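Side-chain contact in geranyltranstransferase (Marinomonas sp. MED121, PDB 4F62), which probably catalyses the head-to-tail condensation of allylic diphosphates with isopentenyl diphosphate, building short isoprenoid chains as farnesyl-diphosphate synthases do: residues A[50-55]-A[183-188]. Numbering follows the deposited sequence.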
loop_
_atom_site.group_PDB
_atom_site.type_symbol
_atom_site.label_atom_id
_atom_site.label_comp_id
_atom_site.label_asym_id
_atom_site.label_seq_id
_atom_site.Cartn_x
_atom_site.Cartn_y
_atom_site.Cartn_z
ATOM N N PRO A 50 1.274 12.655 -12.549
ATOM C CA PRO A 50 2.465 12.399 -13.374
ATOM C C PRO A 50 3.058 13.651 -14.044
ATOM O O PRO A 50 4.281 13.824 -13.991
ATOM C CB PRO A 50 1.950 11.409 -14.421
ATOM C CG PRO A 50 0.966 10.573 -13.625
ATOM C CD PRO A 50 0.254 11.601 -12.724
ATOM N N MET A 51 2.237 14.507 -14.646
ATOM C CA MET A 51 2.770 15.713 -15.282
ATOM C C MET A 51 3.607 16.570 -14.323
ATOM O O MET A 51 4.696 17.010 -14.673
ATOM C CB MET A 51 1.651 16.542 -15.933
ATOM C CG MET A 51 1.008 15.826 -17.113
ATOM S SD MET A 51 -0.079 16.850 -18.129
ATOM C CE MET A 51 -1.405 17.145 -16.971
ATOM N N LEU A 52 3.103 16.792 -13.111
ATOM C CA LEU A 52 3.851 17.536 -12.099
ATOM C C LEU A 52 5.164 16.844 -11.756
ATOM O O LEU A 52 6.183 17.500 -11.559
ATOM C CB LEU A 52 3.030 17.670 -10.813
ATOM C CG LEU A 52 1.853 18.645 -10.859
ATOM C CD1 LEU A 52 1.013 18.468 -9.597
ATOM C CD2 LEU A 52 2.346 20.090 -10.993
ATOM N N THR A 53 5.135 15.517 -11.667
ATOM C CA THR A 53 6.331 14.748 -11.320
ATOM C C THR A 53 7.419 14.919 -12.374
ATOM O O THR A 53 8.583 15.207 -12.055
ATOM C CB THR A 53 5.997 13.256 -11.163
ATOM O OG1 THR A 53 4.878 13.124 -10.276
ATOM C CG2 THR A 53 7.197 12.473 -10.585
ATOM N N TYR A 54 7.047 14.755 -13.638
ATOM C CA TYR A 54 8.030 14.885 -14.705
ATOM C C TYR A 54 8.515 16.327 -14.810
ATOM O O TYR A 54 9.686 16.561 -15.119
ATOM C CB TYR A 54 7.447 14.443 -16.047
ATOM C CG TYR A 54 7.221 12.955 -16.168
ATOM C CD1 TYR A 54 8.292 12.062 -16.155
ATOM C CD2 TYR A 54 5.939 12.438 -16.326
ATOM C CE1 TYR A 54 8.088 10.687 -16.276
ATOM C CE2 TYR A 54 5.725 11.062 -16.453
ATOM C CZ TYR A 54 6.797 10.196 -16.433
ATOM O OH TYR A 54 6.578 8.842 -16.567
ATOM N N ALA A 55 7.610 17.285 -14.577
ATOM C CA ALA A 55 7.954 18.715 -14.692
ATOM C C ALA A 55 8.969 19.121 -13.630
ATOM O O ALA A 55 9.880 19.904 -13.889
ATOM C CB ALA A 55 6.698 19.600 -14.579
ATOM N N ALA A 183 -1.710 16.763 -0.369
ATOM C CA ALA A 183 -0.531 15.949 -0.061
ATOM C C ALA A 183 0.044 15.213 -1.281
ATOM O O ALA A 183 1.264 15.186 -1.473
ATOM C CB ALA A 183 -0.835 14.976 1.096
ATOM N N LEU A 184 -0.827 14.650 -2.118
ATOM C CA LEU A 184 -0.375 13.914 -3.297
ATOM C C LEU A 184 0.164 14.857 -4.359
ATOM O O LEU A 184 1.069 14.497 -5.120
ATOM C CB LEU A 184 -1.493 13.057 -3.900
ATOM C CG LEU A 184 -1.693 11.607 -3.473
ATOM C CD1 LEU A 184 -2.659 10.939 -4.446
ATOM C CD2 LEU A 184 -0.359 10.834 -3.410
ATOM N N ILE A 185 -0.406 16.059 -4.423
ATOM C CA ILE A 185 0.106 17.074 -5.332
ATOM C C ILE A 185 1.516 17.445 -4.906
ATOM O O ILE A 185 2.407 17.601 -5.733
ATOM C CB ILE A 185 -0.767 18.355 -5.291
ATOM C CG1 ILE A 185 -2.174 18.057 -5.812
ATOM C CG2 ILE A 185 -0.112 19.475 -6.077
ATOM C CD1 ILE A 185 -2.209 17.521 -7.230
ATOM N N LYS A 186 1.713 17.604 -3.601
ATOM C CA LYS A 186 3.044 17.909 -3.071
ATOM C C LYS A 186 4.015 16.735 -3.252
ATOM O O LYS A 186 5.204 16.933 -3.546
ATOM C CB LYS A 186 2.958 18.302 -1.588
ATOM C CG LYS A 186 4.265 18.850 -1.016
ATOM C CD LYS A 186 4.043 19.581 0.323
ATOM C CE LYS A 186 4.095 18.615 1.497
ATOM N NZ LYS A 186 5.017 19.092 2.575
ATOM N N ALA A 187 3.517 15.519 -3.062
ATOM C CA ALA A 187 4.343 14.323 -3.276
ATOM C C ALA A 187 4.820 14.281 -4.724
ATOM O O ALA A 187 5.950 13.880 -5.009
ATOM C CB ALA A 187 3.565 13.072 -2.949
ATOM N N SER A 188 3.953 14.705 -5.640
ATOM C CA SER A 188 4.298 14.730 -7.063
ATOM C C SER A 188 5.531 15.588 -7.347
ATOM O O SER A 188 6.478 15.128 -7.989
ATOM C CB SER A 188 3.115 15.223 -7.903
ATOM O OG SER A 188 2.030 14.315 -7.820
#
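T53 and S188 mark the nearest backbone approach between 50-55 and 183-188, their CA atoms 4.7 Å apart. At this point T53 CA lies 3.4 Å from S188 O with an angle of 146° at the hydrogen, the geometry of a CA-H...O contact. S188 CB rests against both L52 CB, at 3.8 Å, and T53 OG1, at 3.6 Å. No hydrogen bond crosses the interface; each hydroxyl bonds within its own helix, T53 OG1 to R49 O, and S188 OG to L184 O at 2.9 Å. With OG beside its own backbone N (chi1 -65°), S188 reaches that carbonyl from the face opposite to its N-H, so two donors grip one oxygen. A glycine in place of S188 would probably open a gap beside L52 CB and T53 OG1 and leave L184 O with only the N-H of this pair. The packing is looser at I185, which buries 25 Å² against 75 Å² for S188 and meets L52 CD1 through CG2 at 3.8 Å. All four touching residues are buried; K186, partly exposed, points away from 50-55. L74 of helix 65-86 covers T53 and S188. The local axes, 8.7 Å apart at closest approach and inclined by 32°, join two core helices of the all-alpha isoprenoid synthase fold.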